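Local structure of Cbs-cp12 (Microcystis aeruginosa PCC 7806, 5NMU) at the interface of chains A and B and the interface of chains A and C. The protein joins a pair of CBS domains to a CP12 domain, assembles as a hexamer and probably takes part in the redox regulation of photosynthesis. Residues are numbered along the deposited sequence; one frame, centred on the assembly and turned at random. Chains: chain A/B/C, Cbs-cp12.

Contact 1: the interface of chains A and B. Residues chain A 25, 63, 66-70; chain B 129-131, 133.
The loop A:Gly66 to A:Lys70, which follows helix 55-63, faces the chain B loop from B:Phe129 to B:Pro133, where the backbone of B:Val130 presents its carbonyl O to chain A. That carbonyl is a polar anchor of this patch, which, repeated by the two-fold, helps join chains A and B in the hexamer: A:Lys70 NZ donates to B:Val130 O at 2.7 Å, and the C=O...N angle of 163° places the ammonium almost in line with the C=O. The lysine chain bends at its last two torsions to bring NZ there, and the same nitrogen forms a salt bridge with A:Asp68 OD1 at 2.9 Å. A:Lys70 N also donates to A:Asp68 OD1, at 2.9 Å, from the opposite face of the carboxylate, so one oxygen held by two donors ties the loop together and steadies the ammonium. An alanine in place of A:Lys70 would probably leave the B:Val130 carbonyl without this partner from chain A and the A:Asp68 carboxylate without its charged mate. Apolar packing continues beside it. A:Pro69 CG meets B:Phe129 CD2 at 3.8 Å, and A:Ala63 CB touches the same ring carbon at 4.0 Å. With chi1 at 77°, B:Phe129 CG lies between its backbone N and carbonyl carbon, which folds the ring back so that B:Val130 CG2 sits over its face. The other methyl, B:Val130 CG1, reaches A:Ala25 CB and A:Lys70 CG, while B:Pro133 CB rests on the carbonyls of A:Gly66 and A:His67. A water in the plane of the phenylalanine ring, at its edge, lies 2.8 Å from A:His67 O and 3.2 Å from B:Phe129 O, joining the two backbones.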
ATOM      1  N   ALA A  25      -1.549   4.273  28.293  1.00 42.10           N
ATOM      2  CA  ALA A  25      -1.944   3.450  29.431  1.00 43.24           C
ATOM      3  C   ALA A  25      -3.370   3.710  29.916  1.00 43.66           C
ATOM      4  O   ALA A  25      -4.095   2.761  30.279  1.00 45.07           O
ATOM      5  CB  ALA A  25      -0.945   3.634  30.607  1.00 43.87           C
ATOM      6  N   ALA A  63       2.804  -1.465  21.290  1.00 38.99           N
ATOM      7  CA  ALA A  63       3.309  -2.818  21.673  1.00 39.26           C
ATOM      8  C   ALA A  63       4.381  -3.371  20.728  1.00 39.44           C
ATOM      9  O   ALA A  63       5.402  -3.891  21.183  1.00 40.85           O
ATOM     10  CB  ALA A  63       2.167  -3.810  21.809  1.00 38.73           C
ATOM     11  N   GLY A  66       7.822  -2.018  21.413  1.00 44.45           N
ATOM     12  CA  GLY A  66       8.101  -1.933  22.815  1.00 45.17           C
ATOM     13  C   GLY A  66       8.112  -0.580  23.470  1.00 45.06           C
ATOM     14  O   GLY A  66       8.787  -0.423  24.475  1.00 45.11           O
ATOM     15  N   HIS A  67       7.378   0.394  22.943  1.00 44.46           N
ATOM     16  CA  HIS A  67       7.276   1.695  23.605  1.00 45.54           C
ATOM     17  C   HIS A  67       6.500   1.544  24.903  1.00 45.20           C
ATOM     18  O   HIS A  67       5.773   0.568  25.099  1.00 43.72           O
ATOM     19  CB  HIS A  67       6.616   2.736  22.705  1.00 46.70           C
ATOM     20  CG  HIS A  67       7.423   3.076  21.497  1.00 47.55           C
ATOM     21  ND1 HIS A  67       6.863   3.254  20.245  1.00 48.73           N
ATOM     22  CD2 HIS A  67       8.754   3.252  21.344  1.00 49.38           C
ATOM     23  CE1 HIS A  67       7.821   3.534  19.375  1.00 48.32           C
ATOM     24  NE2 HIS A  67       8.975   3.527  20.017  1.00 49.47           N
ATOM     25  N   ASP A  68       6.697   2.501  25.795  1.00 46.36           N
ATOM     26  CA  ASP A  68       6.043   2.525  27.099  1.00 47.83           C
ATOM     27  C   ASP A  68       4.715   3.284  27.091  1.00 47.10           C
ATOM     28  O   ASP A  68       4.713   4.518  27.069  1.00 48.01           O
ATOM     29  CB  ASP A  68       6.964   3.178  28.132  1.00 50.68           C
ATOM     30  CG  ASP A  68       6.399   3.114  29.555  1.00 52.32           C
ATOM     31  OD1 ASP A  68       5.246   2.649  29.776  1.00 52.20           O
ATOM     32  OD2 ASP A  68       7.140   3.509  30.464  1.00 54.69           O
ATOM     33  N   PRO A  69       3.581   2.555  27.203  1.00 45.64           N
ATOM     34  CA  PRO A  69       2.314   3.251  27.175  1.00 45.49           C
ATOM     35  C   PRO A  69       2.074   4.255  28.305  1.00 46.81           C
ATOM     36  O   PRO A  69       1.173   5.131  28.176  1.00 46.12           O
ATOM     37  CB  PRO A  69       1.276   2.103  27.251  1.00 45.24           C
ATOM     38  CG  PRO A  69       2.020   0.850  27.001  1.00 43.77           C
ATOM     39  CD  PRO A  69       3.387   1.130  27.537  1.00 44.74           C
ATOM     40  N   LYS A  70       2.844   4.147  29.389  1.00 47.08           N
ATOM     41  CA  LYS A  70       2.633   5.016  30.557  1.00 49.05           C
ATOM     42  C   LYS A  70       3.163   6.410  30.302  1.00 49.85           C
ATOM     43  O   LYS A  70       2.725   7.346  30.942  1.00 53.26           O
ATOM     44  CB  LYS A  70       3.240   4.389  31.820  1.00 50.22           C
ATOM     45  CG  LYS A  70       2.590   3.043  32.197  1.00 50.52           C
ATOM     46  CD  LYS A  70       3.126   2.438  33.512  1.00 52.57           C
ATOM     47  CE  LYS A  70       4.609   2.002  33.409  1.00 54.92           C
ATOM     48  NZ  LYS A  70       4.973   1.085  32.252  1.00 53.89           N
TER
ATOM     49  N   PHE B 129       1.989  -5.627  28.039  1.00 42.12           N
ATOM     50  CA  PHE B 129       2.732  -4.557  27.362  1.00 41.56           C
ATOM     51  C   PHE B 129       2.697  -3.225  28.114  1.00 41.92           C
ATOM     52  O   PHE B 129       3.615  -2.424  27.960  1.00 41.72           O
ATOM     53  CB  PHE B 129       2.293  -4.390  25.862  1.00 40.17           C
ATOM     54  CG  PHE B 129       0.988  -3.671  25.666  1.00 38.23           C
ATOM     55  CD1 PHE B 129      -0.225  -4.322  25.869  1.00 39.00           C
ATOM     56  CD2 PHE B 129       0.961  -2.332  25.301  1.00 38.07           C
ATOM     57  CE1 PHE B 129      -1.449  -3.663  25.670  1.00 38.98           C
ATOM     58  CE2 PHE B 129      -0.276  -1.666  25.090  1.00 39.12           C
ATOM     59  CZ  PHE B 129      -1.473  -2.330  25.317  1.00 38.21           C
ATOM     60  N   VAL B 130       1.683  -2.981  28.946  1.00 43.00           N
ATOM     61  CA  VAL B 130       1.666  -1.730  29.739  1.00 46.12           C
ATOM     62  C   VAL B 130       2.700  -1.817  30.889  1.00 48.30           C
ATOM     63  O   VAL B 130       3.521  -0.941  31.092  1.00 47.08           O
ATOM     64  CB  VAL B 130       0.265  -1.418  30.295  1.00 46.72           C
ATOM     65  CG1 VAL B 130       0.275  -0.134  31.129  1.00 47.92           C
ATOM     66  CG2 VAL B 130      -0.757  -1.285  29.150  1.00 46.19           C
ATOM     67  N   GLU B 131       2.632  -2.894  31.639  1.00 51.23           N
ATOM     68  CA  GLU B 131       3.513  -3.051  32.805  1.00 55.08           C
ATOM     69  C   GLU B 131       4.932  -3.448  32.368  1.00 54.84           C
ATOM     70  O   GLU B 131       5.894  -2.935  32.903  1.00 56.88           O
ATOM     71  CB  GLU B 131       2.913  -4.004  33.854  1.00 56.96           C
ATOM     72  CG  GLU B 131       2.539  -5.411  33.374  1.00 58.86           C
ATOM     73  CD  GLU B 131       1.076  -5.569  32.848  1.00 63.09           C
ATOM     74  OE1 GLU B 131       0.545  -4.641  32.125  1.00 58.61           O
ATOM     75  OE2 GLU B 131       0.477  -6.663  33.118  1.00 62.20           O
ATOM     76  N   PRO B 133       6.899  -3.239  29.056  1.00 49.42           N
ATOM     77  CA  PRO B 133       7.182  -2.977  27.639  1.00 49.30           C
ATOM     78  C   PRO B 133       8.560  -3.568  27.269  1.00 50.55           C
ATOM     79  O   PRO B 133       9.523  -3.334  27.971  1.00 49.91           O
ATOM     80  CB  PRO B 133       7.186  -1.457  27.538  1.00 47.66           C
ATOM     81  CG  PRO B 133       7.465  -0.984  28.922  1.00 49.25           C
ATOM     82  CD  PRO B 133       6.921  -2.017  29.862  1.00 49.51           C
TER
HETATM   83  O   HOH W   1       4.756  -2.037  25.020  1.00 44.78           O

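Contact 2: the interface of chains A and C. Residues chain A 44, 48-49, 80-81; chain C 89, 93.
A:Asp48 OD2 accepts from two donors of its own chain while the other carboxylate oxygen is turned towards C:Tyr93. The backbone N of A:Arg44 donates to the anti lone pair of A:Asp48 OD2 at 2.7 Å with 167° at the hydrogen, and A:Lys80 NZ reaches A:Asp48 OD2 at 2.8 Å from above the carboxylate plane, forming a salt bridge. The lysine chain is extended beyond CG, which carries its ammonium from the 80-81 segment to the acid. The A:Arg44 guanidinium has A:Asp48 OD2 over its face, and its NH2 makes a long salt bridge with OD1. Both groups lie off the phenol oxygen, the carboxylate tilted 52° from the tyrosine ring: A:Asp48 OD1 lies 3.4 Å from C:Tyr93 OH and A:Arg44 NH2 3.6 Å from that hydroxyl, separations too long to count as bonds. Packing carries the contact itself. A:Pro49 CG stands over one face of the C:Tyr93 ring, 3.9 Å from its centroid, in a CH-pi contact, and A:Pro49 CD meets CE2 of that ring at 3.6 Å. C:Leu89 CD1 closes on A:Pro49 CB at 3.7 Å, crossing the proline at about a right angle. Towards the tyrosine backbone, A:Pro81, which follows a cis peptide bond, lays CG 3.4 Å from C:Tyr93 O. By wedging a helix-borne tyrosine of one subunit against two prolines and a braced acid of another, the site helps hold chains A and C together in the hexamer.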
ATOM      1  N   ARG A  44     -11.857  19.358  21.301  1.00 50.00           N
ATOM      2  CA  ARG A  44     -11.504  20.307  22.366  1.00 53.65           C
ATOM      3  C   ARG A  44     -12.435  21.532  22.391  1.00 52.95           C
ATOM      4  O   ARG A  44     -12.514  22.212  23.383  1.00 53.21           O
ATOM      5  CB  ARG A  44     -10.032  20.711  22.278  1.00 56.22           C
ATOM      6  CG  ARG A  44      -9.082  19.528  22.568  1.00 60.41           C
ATOM      7  CD  ARG A  44      -7.615  19.959  22.657  1.00 64.15           C
ATOM      8  NE  ARG A  44      -7.345  20.843  21.528  1.00 67.86           N
ATOM      9  CZ  ARG A  44      -6.865  20.491  20.326  1.00 71.18           C
ATOM     10  NH1 ARG A  44      -6.454  19.231  20.042  1.00 70.56           N
ATOM     11  NH2 ARG A  44      -6.769  21.448  19.383  1.00 70.37           N
ATOM     12  N   ASP A  48     -13.457  21.652  16.506  1.00 44.28           N
ATOM     13  CA  ASP A  48     -12.344  20.695  16.555  1.00 42.71           C
ATOM     14  C   ASP A  48     -12.841  19.321  16.093  1.00 40.90           C
ATOM     15  O   ASP A  48     -13.850  18.815  16.606  1.00 39.07           O
ATOM     16  CB  ASP A  48     -11.848  20.615  17.996  1.00 43.32           C
ATOM     17  CG  ASP A  48     -10.476  20.013  18.127  1.00 43.11           C
ATOM     18  OD1 ASP A  48      -9.674  20.249  17.240  1.00 44.54           O
ATOM     19  OD2 ASP A  48     -10.187  19.325  19.150  1.00 41.40           O
ATOM     20  N   PRO A  49     -12.142  18.694  15.137  1.00 39.79           N
ATOM     21  CA  PRO A  49     -12.672  17.403  14.652  1.00 39.81           C
ATOM     22  C   PRO A  49     -12.628  16.289  15.693  1.00 39.29           C
ATOM     23  O   PRO A  49     -11.922  16.396  16.657  1.00 38.18           O
ATOM     24  CB  PRO A  49     -11.763  17.072  13.493  1.00 39.25           C
ATOM     25  CG  PRO A  49     -10.462  17.760  13.851  1.00 39.01           C
ATOM     26  CD  PRO A  49     -10.905  19.057  14.433  1.00 40.16           C
ATOM     27  N   LYS A  80      -6.672  11.814  13.724  1.00 34.18           N
ATOM     28  CA  LYS A  80      -7.466  12.993  13.990  1.00 34.94           C
ATOM     29  C   LYS A  80      -7.072  13.968  12.933  1.00 35.90           C
ATOM     30  O   LYS A  80      -5.892  14.230  12.826  1.00 35.96           O
ATOM     31  CB  LYS A  80      -7.192  13.596  15.351  1.00 35.53           C
ATOM     32  CG  LYS A  80      -8.060  14.819  15.652  1.00 36.55           C
ATOM     33  CD  LYS A  80      -7.844  15.374  17.063  1.00 38.57           C
ATOM     34  CE  LYS A  80      -8.550  16.709  17.275  1.00 39.39           C
ATOM     35  NZ  LYS A  80      -8.842  16.892  18.721  1.00 40.84           N
ATOM     36  N   PRO A  81      -8.016  14.492  12.152  1.00 36.77           N
ATOM     37  CA  PRO A  81      -9.398  13.979  12.060  1.00 38.08           C
ATOM     38  C   PRO A  81      -9.487  12.540  11.572  1.00 37.95           C
ATOM     39  O   PRO A  81      -8.575  12.038  10.946  1.00 39.32           O
ATOM     40  CB  PRO A  81     -10.050  14.860  10.968  1.00 38.13           C
ATOM     41  CG  PRO A  81      -8.921  15.595  10.304  1.00 38.79           C
ATOM     42  CD  PRO A  81      -7.616  15.222  10.934  1.00 37.89           C
TER
ATOM     43  N   LEU C  89     -13.788  23.031   9.385  1.00 44.00           N
ATOM     44  CA  LEU C  89     -12.533  22.320   9.733  1.00 43.17           C
ATOM     45  C   LEU C  89     -11.260  23.127   9.436  1.00 43.23           C
ATOM     46  O   LEU C  89     -11.068  23.642   8.323  1.00 41.28           O
ATOM     47  CB  LEU C  89     -12.481  21.006   8.977  1.00 41.92           C
ATOM     48  CG  LEU C  89     -11.407  20.004   9.318  1.00 42.49           C
ATOM     49  CD1 LEU C  89     -11.573  19.526  10.753  1.00 43.47           C
ATOM     50  CD2 LEU C  89     -11.426  18.789   8.386  1.00 41.42           C
ATOM     51  N   TYR C  93      -5.989  20.614   9.548  1.00 39.59           N
ATOM     52  CA  TYR C  93      -6.701  19.364   9.636  1.00 39.73           C
ATOM     53  C   TYR C  93      -7.198  18.842   8.307  1.00 38.05           C
ATOM     54  O   TYR C  93      -7.250  17.639   8.125  1.00 37.97           O
ATOM     55  CB  TYR C  93      -7.865  19.486  10.606  1.00 41.33           C
ATOM     56  CG  TYR C  93      -7.475  19.603  12.067  1.00 43.81           C
ATOM     57  CD1 TYR C  93      -6.608  18.701  12.658  1.00 47.46           C
ATOM     58  CD2 TYR C  93      -8.025  20.576  12.857  1.00 47.98           C
ATOM     59  CE1 TYR C  93      -6.253  18.819  14.005  1.00 50.53           C
ATOM     60  CE2 TYR C  93      -7.691  20.699  14.194  1.00 52.14           C
ATOM     61  CZ  TYR C  93      -6.808  19.809  14.761  1.00 52.67           C
ATOM     62  OH  TYR C  93      -6.504  19.906  16.100  1.00 61.42           O
TER

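About 27 Å separates the C-alpha centres of contact 1 and contact 2, and they have no residue in common. Chain A is the common member: contact 1 uses its helices 24-34 and 55-63 and the loop after the latter, whereas contact 2 uses the loop between strands 38-41 and 51-54 and the segment at 80-81. Strand 51-54 runs directly into helix 55-63, which might couple the two surfaces. Each interface is two-fold symmetric, so one subunit presents two distinct dimer contacts to different neighbours, an arrangement suited to building the six-chain assembly rather than isolated pairs.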